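Local coordinates for protein F2 like fibronectin-binding protein (Streptococcus pneumoniae, PDB 5A0N), which probably serves as a surface adhesin whose N-terminal domain carries an internal thioester for covalent attachment to host molecules, at residues 36-41 / 114-119; 59-64 / 91-96; 126-131 / 169-174. All blocks are in the same frame, centred on the assembly; numbering follows the deposited sequence. Where two conformers were deposited one is given.

Contact 1: 36-41 / 114-119; sequences YNNLTV and YMYLKD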
loop_
_atom_site.group_PDB
_atom_site.type_symbol
_atom_site.label_atom_id
_atom_site.label_comp_id
_atom_site.label_asym_id
_atom_site.label_seq_id
_atom_site.Cartn_x
_atom_site.Cartn_y
_atom_site.Cartn_z
ATOM N N TYR A 36 -6.529 0.961 -11.822
ATOM C CA TYR A 36 -5.976 1.084 -10.468
ATOM C C TYR A 36 -6.141 -0.268 -9.791
ATOM O O TYR A 36 -7.267 -0.720 -9.571
ATOM C CB TYR A 36 -6.689 2.201 -9.689
ATOM C CG TYR A 36 -5.902 2.573 -8.439
ATOM C CD1 TYR A 36 -5.923 1.779 -7.317
ATOM C CD2 TYR A 36 -5.110 3.686 -8.421
ATOM C CE1 TYR A 36 -5.144 2.069 -6.199
ATOM C CE2 TYR A 36 -4.327 3.981 -7.323
ATOM C CZ TYR A 36 -4.325 3.175 -6.222
ATOM O OH TYR A 36 -3.523 3.492 -5.140
ATOM N N ASN A 37 -5.018 -0.922 -9.457
ATOM C CA ASN A 37 -5.018 -2.339 -9.101
ATOM C C ASN A 37 -4.683 -2.637 -7.643
ATOM O O ASN A 37 -4.510 -3.786 -7.278
ATOM C CB ASN A 37 -4.103 -3.150 -10.017
ATOM C CG ASN A 37 -4.385 -2.852 -11.473
ATOM O OD1 ASN A 37 -5.554 -2.711 -11.870
ATOM N ND2 ASN A 37 -3.346 -2.742 -12.257
ATOM N N ASN A 38 -4.568 -1.589 -6.802
ATOM C CA ASN A 38 -4.429 -1.727 -5.353
ATOM C C ASN A 38 -3.176 -2.457 -4.913
ATOM O O ASN A 38 -3.093 -2.908 -3.779
ATOM C CB ASN A 38 -5.656 -2.353 -4.743
ATOM C CG ASN A 38 -6.851 -1.430 -4.715
ATOM O OD1 ASN A 38 -6.807 -0.260 -5.073
ATOM N ND2 ASN A 38 -7.959 -1.953 -4.227
ATOM N N LEU A 39 -2.202 -2.586 -5.813
ATOM C CA LEU A 39 -0.991 -3.359 -5.537
ATOM C C LEU A 39 -1.292 -4.766 -5.063
ATOM O O LEU A 39 -0.537 -5.361 -4.315
ATOM C CB LEU A 39 -0.013 -2.599 -4.634
ATOM C CG LEU A 39 0.659 -1.403 -5.301
ATOM C CD1 LEU A 39 1.078 -0.331 -4.273
ATOM C CD2 LEU A 39 1.852 -1.835 -6.170
ATOM N N THR A 40 -2.397 -5.324 -5.568
ATOM C CA THR A 40 -2.702 -6.723 -5.275
ATOM C C THR A 40 -1.483 -7.591 -5.506
ATOM O O THR A 40 -0.799 -7.450 -6.530
ATOM C CB THR A 40 -3.856 -7.209 -6.166
ATOM O OG1 THR A 40 -5.010 -6.398 -5.899
ATOM C CG2 THR A 40 -4.188 -8.663 -5.987
ATOM N N VAL A 41 -1.236 -8.534 -4.594
ATOM C CA VAL A 41 -0.094 -9.428 -4.686
ATOM C C VAL A 41 -0.638 -10.820 -4.990
ATOM O O VAL A 41 -1.645 -11.254 -4.396
ATOM C CB VAL A 41 0.751 -9.412 -3.397
ATOM C CG1 VAL A 41 1.972 -10.272 -3.580
ATOM C CG2 VAL A 41 1.138 -7.973 -3.034
ATOM N N TYR A 114 -4.214 -0.072 8.364
ATOM C CA TYR A 114 -5.400 -0.506 9.100
ATOM C C TYR A 114 -6.619 0.348 8.771
ATOM O O TYR A 114 -7.744 -0.160 8.745
ATOM C CB TYR A 114 -5.101 -0.477 10.599
ATOM C CG TYR A 114 -6.244 -0.841 11.512
ATOM C CD1 TYR A 114 -6.703 -2.138 11.614
ATOM C CD2 TYR A 114 -6.856 0.122 12.289
ATOM C CE1 TYR A 114 -7.739 -2.462 12.493
ATOM C CE2 TYR A 114 -7.868 -0.188 13.143
ATOM C CZ TYR A 114 -8.296 -1.475 13.276
ATOM O OH TYR A 114 -9.317 -1.718 14.163
ATOM N N MET A 115 -6.421 1.623 8.504
ATOM C CA MET A 115 -7.551 2.434 8.131
ATOM C C MET A 115 -8.154 1.989 6.783
ATOM O O MET A 115 -9.361 2.056 6.614
ATOM C CB MET A 115 -7.158 3.906 8.145
ATOM C CG MET A 115 -6.804 4.415 9.535
ATOM S SD MET A 115 -5.872 5.970 9.562
ATOM C CE MET A 115 -7.198 7.183 9.424
ATOM N N TYR A 116 -7.341 1.456 5.867
ATOM C CA TYR A 116 -7.857 0.870 4.660
ATOM C C TYR A 116 -8.565 -0.456 4.954
ATOM O O TYR A 116 -9.661 -0.720 4.425
ATOM C CB TYR A 116 -6.736 0.657 3.607
ATOM C CG TYR A 116 -7.302 0.199 2.293
ATOM C CD1 TYR A 116 -7.927 1.086 1.470
ATOM C CD2 TYR A 116 -7.288 -1.129 1.953
ATOM C CE1 TYR A 116 -8.562 0.681 0.304
ATOM C CE2 TYR A 116 -7.930 -1.572 0.808
ATOM C CZ TYR A 116 -8.554 -0.658 -0.024
ATOM O OH TYR A 116 -9.188 -1.142 -1.181
ATOM N N LEU A 117 -7.947 -1.318 5.761
ATOM C CA LEU A 117 -8.533 -2.616 6.074
ATOM C C LEU A 117 -9.864 -2.516 6.806
ATOM O O LEU A 117 -10.795 -3.259 6.493
ATOM C CB LEU A 117 -7.563 -3.431 6.946
ATOM C CG LEU A 117 -8.006 -4.833 7.351
ATOM C CD1 LEU A 117 -7.952 -5.815 6.174
ATOM C CD2 LEU A 117 -7.175 -5.370 8.507
ATOM N N LYS A 118 -9.927 -1.642 7.814
ATOM C CA LYS A 118 -11.028 -1.634 8.784
ATOM C C LYS A 118 -11.793 -0.312 8.832
ATOM O O LYS A 118 -12.960 -0.288 9.217
ATOM C CB LYS A 118 -10.483 -2.025 10.185
ATOM C CG LYS A 118 -11.536 -2.105 11.306
ATOM C CD LYS A 118 -12.671 -3.088 11.030
ATOM N N ASP A 119 -11.132 0.786 8.534
ATOM C CA ASP A 119 -11.757 2.123 8.559
ATOM C C ASP A 119 -12.453 2.391 9.901
ATOM O O ASP A 119 -13.672 2.616 9.972
ATOM C CB ASP A 119 -12.710 2.258 7.372
ATOM C CG ASP A 119 -13.172 3.684 7.111
ATOM O OD1 ASP A 119 -12.602 4.625 7.684
ATOM O OD2 ASP A 119 -14.111 3.840 6.315
#

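Contact 2: 59-64 / 91-96; sequences NGKRFP and KENHKW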
loop_
_atom_site.group_PDB
_atom_site.type_symbol
_atom_site.label_atom_id
_atom_site.label_comp_id
_atom_site.label_asym_id
_atom_site.label_seq_id
_atom_site.Cartn_x
_atom_site.Cartn_y
_atom_site.Cartn_z
ATOM N N ASN A 59 8.567 5.569 -2.721
ATOM C CA ASN A 59 8.046 6.229 -3.901
ATOM C C ASN A 59 9.064 6.558 -4.977
ATOM O O ASN A 59 8.675 6.908 -6.104
ATOM C CB ASN A 59 7.190 7.451 -3.539
ATOM C CG ASN A 59 7.980 8.657 -3.146
ATOM O OD1 ASN A 59 9.164 8.574 -2.892
ATOM N ND2 ASN A 59 7.287 9.787 -2.995
ATOM N N GLY A 60 10.345 6.450 -4.639
ATOM C CA GLY A 60 11.431 6.769 -5.546
ATOM C C GLY A 60 12.105 5.582 -6.185
ATOM O O GLY A 60 13.084 5.742 -6.901
ATOM N N LYS A 61 11.554 4.390 -5.954
ATOM C CA LYS A 61 12.072 3.153 -6.530
ATOM C C LYS A 61 11.161 2.684 -7.643
ATOM O O LYS A 61 10.127 3.286 -7.931
ATOM C CB LYS A 61 12.298 2.118 -5.423
ATOM C CG LYS A 61 13.412 2.553 -4.459
ATOM C CD LYS A 61 13.899 1.407 -3.604
ATOM C CE LYS A 61 15.395 1.371 -3.449
ATOM N NZ LYS A 61 15.675 0.101 -2.762
ATOM N N ARG A 62 11.548 1.585 -8.289
ATOM C CA ARG A 62 10.708 1.055 -9.369
ATOM C C ARG A 62 9.446 0.445 -8.783
ATOM O O ARG A 62 9.449 -0.095 -7.670
ATOM C CB ARG A 62 11.477 0.001 -10.186
ATOM C CG ARG A 62 12.709 0.528 -10.880
ATOM C CD ARG A 62 13.494 -0.551 -11.592
ATOM N NE ARG A 62 12.738 -1.143 -12.684
ATOM C CZ ARG A 62 13.061 -2.271 -13.293
ATOM N NH1 ARG A 62 14.193 -2.894 -12.945
ATOM N NH2 ARG A 62 12.238 -2.769 -14.217
ATOM N N PHE A 63 8.347 0.562 -9.514
ATOM C CA PHE A 63 7.059 0.003 -9.088
ATOM C C PHE A 63 6.806 -1.290 -9.840
ATOM O O PHE A 63 7.132 -1.399 -11.030
ATOM C CB PHE A 63 5.913 0.974 -9.383
ATOM C CG PHE A 63 5.788 2.154 -8.449
ATOM C CD1 PHE A 63 6.858 2.670 -7.705
ATOM C CD2 PHE A 63 4.571 2.786 -8.333
ATOM C CE1 PHE A 63 6.676 3.773 -6.914
ATOM C CE2 PHE A 63 4.395 3.878 -7.554
ATOM C CZ PHE A 63 5.459 4.387 -6.862
ATOM N N PRO A 64 6.184 -2.252 -9.172
ATOM C CA PRO A 64 5.940 -3.555 -9.811
ATOM C C PRO A 64 4.727 -3.555 -10.717
ATOM O O PRO A 64 3.817 -2.738 -10.578
ATOM C CB PRO A 64 5.733 -4.484 -8.613
ATOM C CG PRO A 64 5.052 -3.568 -7.622
ATOM C CD PRO A 64 5.749 -2.245 -7.770
ATOM N N LYS A 91 14.005 0.410 6.239
ATOM C CA LYS A 91 15.272 1.098 6.116
ATOM C C LYS A 91 16.161 0.464 5.029
ATOM O O LYS A 91 16.831 1.156 4.259
ATOM C CB LYS A 91 15.995 1.143 7.495
ATOM C CG LYS A 91 17.230 1.992 7.484
ATOM N N GLU A 92 16.158 -0.857 4.958
ATOM C CA GLU A 92 16.925 -1.580 3.948
ATOM C C GLU A 92 16.478 -1.210 2.536
ATOM O O GLU A 92 17.275 -1.177 1.614
ATOM C CB GLU A 92 16.723 -3.059 4.207
ATOM C CG GLU A 92 17.543 -4.078 3.461
ATOM C CD GLU A 92 17.243 -5.438 4.100
ATOM O OE1 GLU A 92 17.667 -5.684 5.265
ATOM O OE2 GLU A 92 16.495 -6.210 3.498
ATOM N N ASN A 93 15.183 -0.952 2.373
ATOM C CA ASN A 93 14.645 -0.558 1.074
ATOM C C ASN A 93 14.897 0.932 0.761
ATOM O O ASN A 93 14.643 1.391 -0.347
ATOM C CB ASN A 93 13.129 -0.874 1.034
ATOM C CG ASN A 93 12.528 -0.821 -0.354
ATOM O OD1 ASN A 93 11.556 -0.118 -0.580
ATOM N ND2 ASN A 93 13.099 -1.595 -1.289
ATOM N N HIS A 94 15.397 1.707 1.700
ATOM C CA HIS A 94 15.739 3.109 1.519
ATOM C C HIS A 94 17.269 3.343 1.837
ATOM O O HIS A 94 17.633 4.216 2.640
ATOM C CB HIS A 94 14.935 3.941 2.506
ATOM C CG HIS A 94 13.514 4.135 2.141
ATOM N ND1 HIS A 94 13.048 5.312 1.599
ATOM C CD2 HIS A 94 12.452 3.302 2.201
ATOM C CE1 HIS A 94 11.760 5.195 1.347
ATOM N NE2 HIS A 94 11.380 3.984 1.688
ATOM N N LYS A 95 18.158 2.555 1.265
ATOM C CA LYS A 95 19.586 2.714 1.543
ATOM C C LYS A 95 20.130 4.113 1.199
ATOM O O LYS A 95 21.042 4.623 1.897
ATOM C CB LYS A 95 20.388 1.640 0.809
ATOM N N TRP A 96 19.575 4.722 0.143
ATOM C CA TRP A 96 20.066 6.017 -0.370
ATOM C C TRP A 96 19.155 7.207 -0.087
ATOM O O TRP A 96 19.357 8.290 -0.644
ATOM C CB TRP A 96 20.331 5.920 -1.882
ATOM C CG TRP A 96 21.181 4.734 -2.223
ATOM C CD1 TRP A 96 20.828 3.654 -2.983
ATOM C CD2 TRP A 96 22.518 4.490 -1.771
ATOM N NE1 TRP A 96 21.872 2.758 -3.044
ATOM C CE2 TRP A 96 22.919 3.251 -2.304
ATOM C CE3 TRP A 96 23.415 5.205 -0.972
ATOM C CZ2 TRP A 96 24.191 2.707 -2.071
ATOM C CZ3 TRP A 96 24.667 4.671 -0.740
ATOM C CH2 TRP A 96 25.046 3.431 -1.283
HETATM O O HOH W 1 17.614 0.620 -0.693
#

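Contact 3: 126-131 / 169-174; sequences RAWGTD and SPQQKK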
loop_
_atom_site.group_PDB
_atom_site.type_symbol
_atom_site.label_atom_id
_atom_site.label_comp_id
_atom_site.label_asym_id
_atom_site.label_seq_id
_atom_site.Cartn_x
_atom_site.Cartn_y
_atom_site.Cartn_z
ATOM N N ARG A 126 -18.287 8.699 5.153
ATOM C CA ARG A 126 -18.381 10.163 5.101
ATOM C C ARG A 126 -17.963 10.745 3.754
ATOM O O ARG A 126 -18.490 11.760 3.346
ATOM C CB ARG A 126 -17.545 10.771 6.242
ATOM C CG ARG A 126 -18.150 10.482 7.614
ATOM C CD ARG A 126 -17.357 11.130 8.698
ATOM N NE ARG A 126 -16.110 10.431 8.966
ATOM C CZ ARG A 126 -15.007 10.964 9.483
ATOM N NH1 ARG A 126 -14.893 12.271 9.717
ATOM N NH2 ARG A 126 -14.018 10.154 9.750
ATOM N N ALA A 127 -16.971 10.134 3.095
ATOM C CA ALA A 127 -16.437 10.684 1.845
ATOM C C ALA A 127 -17.127 10.177 0.588
ATOM O O ALA A 127 -17.304 10.956 -0.363
ATOM C CB ALA A 127 -14.931 10.419 1.770
ATOM N N TRP A 128 -17.447 8.884 0.579
ATOM C CA TRP A 128 -18.060 8.221 -0.594
ATOM C C TRP A 128 -19.486 7.742 -0.347
ATOM O O TRP A 128 -20.135 7.295 -1.283
ATOM C CB TRP A 128 -17.199 7.035 -1.117
ATOM C CG TRP A 128 -15.982 7.463 -1.819
ATOM C CD1 TRP A 128 -15.873 7.812 -3.136
ATOM C CD2 TRP A 128 -14.666 7.604 -1.259
ATOM N NE1 TRP A 128 -14.570 8.189 -3.416
ATOM C CE2 TRP A 128 -13.825 8.078 -2.272
ATOM C CE3 TRP A 128 -14.138 7.392 0.006
ATOM C CZ2 TRP A 128 -12.483 8.342 -2.048
ATOM C CZ3 TRP A 128 -12.799 7.652 0.220
ATOM C CH2 TRP A 128 -11.997 8.128 -0.783
ATOM N N GLY A 129 -19.975 7.789 0.889
ATOM C CA GLY A 129 -21.324 7.308 1.179
ATOM C C GLY A 129 -21.355 5.815 0.933
ATOM O O GLY A 129 -20.534 5.061 1.475
ATOM N N THR A 130 -22.317 5.401 0.120
ATOM C CA THR A 130 -22.552 3.993 -0.187
ATOM C C THR A 130 -21.764 3.512 -1.407
ATOM O O THR A 130 -21.885 2.348 -1.782
ATOM C CB THR A 130 -24.055 3.706 -0.429
ATOM O OG1 THR A 130 -24.534 4.483 -1.538
ATOM C CG2 THR A 130 -24.860 4.046 0.800
ATOM N N ASP A 131 -20.961 4.380 -2.025
ATOM C CA ASP A 131 -20.259 4.007 -3.249
ATOM C C ASP A 131 -18.939 3.310 -2.925
ATOM O O ASP A 131 -17.831 3.851 -3.097
ATOM C CB ASP A 131 -20.058 5.204 -4.172
ATOM C CG ASP A 131 -19.504 4.805 -5.528
ATOM O OD1 ASP A 131 -19.324 3.586 -5.787
ATOM O OD2 ASP A 131 -19.246 5.720 -6.336
ATOM N N SER A 169 -10.087 13.348 -6.798
ATOM C CA SER A 169 -11.515 13.660 -6.861
ATOM C C SER A 169 -11.901 14.486 -5.629
ATOM O O SER A 169 -11.182 14.500 -4.614
ATOM C CB SER A 169 -12.348 12.380 -6.911
ATOM O OG SER A 169 -12.250 11.696 -5.671
ATOM N N PRO A 170 -13.054 15.156 -5.677
ATOM C CA PRO A 170 -13.502 15.866 -4.482
ATOM C C PRO A 170 -13.628 14.937 -3.261
ATOM O O PRO A 170 -13.320 15.337 -2.136
ATOM C CB PRO A 170 -14.886 16.404 -4.905
ATOM C CG PRO A 170 -14.806 16.522 -6.390
ATOM C CD PRO A 170 -13.950 15.379 -6.837
ATOM N N GLN A 171 -14.100 13.714 -3.474
ATOM C CA GLN A 171 -14.254 12.745 -2.375
ATOM C C GLN A 171 -12.888 12.359 -1.820
ATOM O O GLN A 171 -12.724 12.220 -0.595
ATOM C CB GLN A 171 -14.967 11.484 -2.860
ATOM C CG GLN A 171 -16.376 11.732 -3.323
ATOM C CD GLN A 171 -16.505 12.239 -4.756
ATOM O OE1 GLN A 171 -15.559 12.284 -5.532
ATOM N NE2 GLN A 171 -17.725 12.602 -5.107
ATOM N N GLN A 172 -11.893 12.186 -2.691
ATOM C CA GLN A 172 -10.520 11.928 -2.202
ATOM C C GLN A 172 -9.976 13.060 -1.349
ATOM O O GLN A 172 -9.305 12.802 -0.345
ATOM C CB GLN A 172 -9.579 11.660 -3.367
ATOM C CG GLN A 172 -9.764 10.277 -3.978
ATOM C CD GLN A 172 -8.818 10.030 -5.119
ATOM O OE1 GLN A 172 -8.784 10.819 -6.062
ATOM N NE2 GLN A 172 -8.073 8.952 -5.055
ATOM N N LYS A 173 -10.205 14.289 -1.791
ATOM C CA LYS A 173 -9.733 15.442 -1.036
ATOM C C LYS A 173 -10.357 15.459 0.369
ATOM O O LYS A 173 -9.680 15.702 1.371
ATOM C CB LYS A 173 -9.998 16.733 -1.786
ATOM C CG LYS A 173 -9.187 16.834 -3.071
ATOM C CD LYS A 173 -9.567 18.058 -3.873
ATOM C CE LYS A 173 -8.834 18.125 -5.198
ATOM N NZ LYS A 173 -9.331 19.238 -6.021
ATOM N N LYS A 174 -11.662 15.176 0.456
ATOM C CA LYS A 174 -12.341 15.101 1.748
ATOM C C LYS A 174 -11.748 13.972 2.582
ATOM O O LYS A 174 -11.471 14.143 3.774
ATOM C CB LYS A 174 -13.842 14.910 1.575
ATOM C CG LYS A 174 -14.525 16.046 0.836
ATOM C CD LYS A 174 -16.020 15.801 0.673
ATOM C CE LYS A 174 -16.666 17.015 0.019
ATOM N NZ LYS A 174 -18.038 16.741 -0.473
HETATM O O HOH W 2 -18.271 13.376 -0.530
HETATM O O HOH W 3 -13.916 9.532 -5.917
#

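Contact 1: 36-41 / 114-119
The carboxamide of Asn38 and the phenol of Tyr116 meet as two flat groups set almost upright to each other, their planes 78° apart. ND2 of Asn38 stands 3.4 Å from OH of Tyr116, at an oblique position to the ring. The other end of the same amide faces a second tyrosine: OD1 lies in the plane of the Tyr36 ring, against its edge, 3.1 Å from CE1 of Tyr36. The Tyr116 ring itself stacks with Phe6.

With CG anti to the backbone N (chi1 -173°), the Tyr116 side chain leads away from helix 105-118 and carries OH rather more than half of the way across the 10.9 Å between CA of Asn38 and CA of Tyr116. On the other side, Asn38 and Leu39 both have positive phi and form the middle of a tight turn closed by a bond from Thr40 N to Asn37 O (3.1 Å). The turn connects strand 35-36 to strand 41-43 and presents the Asn38 side chain to the helix, next to His140. In the fold, a turn between two beta strands thus meets a helix of the helical insertion, with helix 132-152 lying alongside both.

Despite its closeness, the ND2 to OH approach has too poor an angle for a hydrogen bond. Asn38 and Tyr116 are buried, and ND2 of the one and OH of the other each hydrogen-bond to a partner outside the two segments, which for the phenol is the carbonyl oxygen of Arg136 in helix 132-152. The hydroxyl of Tyr36 bonds to both His140 and Gln24. The chemistry implies a close polar approach of buried groups, covering about 50 Å², in which these outside bonds probably orient the side chains more than the direct amide-phenol approach does.

Contact 2: 59-64 / 91-96
Lys61 reaches across to Asn93, bringing a loop amine to the C-terminal end of helix 83-93, where backbone carbonyls point out of the last turn. The loop begins at Asn59, whose backbone N is bonded to Asp152 of helix 132-152, and turns through Gly60 to Lys61. The lysine chain runs past the Asn93 side chain in the opposite direction, with CD 3.9 Å from ND2 of Asn93, and is bent at chi3 (138°), which carries the amine to the helix end. Beyond it, Arg62 makes backbone bonds to Gly207 and Gln209, and Pro64 packs on Gln209, which is probably the glutamine of the internal thioester. Asn93 secures that same loop from the helix side: its OD1 accepts from Ala210 N and its ND2 donates to Phe208 O. A positive charge beside the helix C terminus should be favourable to the helix dipole. One water widens the grip, accepting from NZ of Lys61 and from Lys95 N while donating to Glu92 O. The direct bond, NZ of Lys61 to O of Asn93, measures 2.9 Å, and the amine approaches from above the carbonyl plane, 42° out of it.

Contact 3: 126-131 / 169-174
A single water gripped by three groups joins Trp128 to Gln171 and Ser169. It lies at the indole edge, in the ring plane, and accepts from NE1 of Trp128 at 2.9 Å. It donates to OE1 of Gln171 at 3.2 Å, and OG of Ser169 stands 2.7 Å from it in a further hydrogen bond. The indole N-H is thereby satisfied without a direct protein partner across the contact.

Gln171 also covers a face of the indole. Its CB sits over the five-membered ring in a CH-pi contact, 3.7 Å from the ring centroid of Trp128 and 25° off the normal. A bend at chi2 (83°) turns the glutamine amide back toward the water, while CG comes within 3.2 Å of the carbonyl oxygen of Ala127. Gln172 approaches differently, with CG at the indole edge 3.9 Å from CZ2 of Trp128. CB of Ala127 faces the backbone oxygen of Gln171, and a second water, held by Ala127 O, has a weak bond to the amine of Lys174.

Ser169 and Gln172 form a capping box at the start of helix 170-182: Gln172 N donates to OG of Ser169 (3.0 Å), and Ser169 N donates to OE1 of Gln172 (2.9 Å). The serine hydroxyl therefore serves both the helix N terminus and the bridging water.

The contact joins helix 123-128 to the first turns of helix 170-182, and Arg126 also forms a salt bridge to Asp182, at the other end of that helix. Helix 132-152 completes the arrangement: Trp128 rests on Thr134, Ala135 and Tyr138, and NE2 of Gln172 donates to Tyr138 O and Gln141 OE1, so three helices of the helical insertion converge here.

How the contacts relate
From the N terminus, the chain enters contact 1 at the turn before strand 41-43, then passes through strand 55-56 to 59-64. Contact 2 closes first, at the end of helix 83-93, and its loop is nested inside the longer one that contact 1 closes on helix 105-118. Contact 3 follows in series, from helix 123-128 to helix 170-182. Contacts 1 and 2 touch through Leu39 and Pro64, whereas contacts 2 and 3 lie on opposite sides of the chain's centre, about 30 Å apart between centres. The first two tie loops between strands to the helical insertion; the third joins helices within it. Helix 132-152 borders all three.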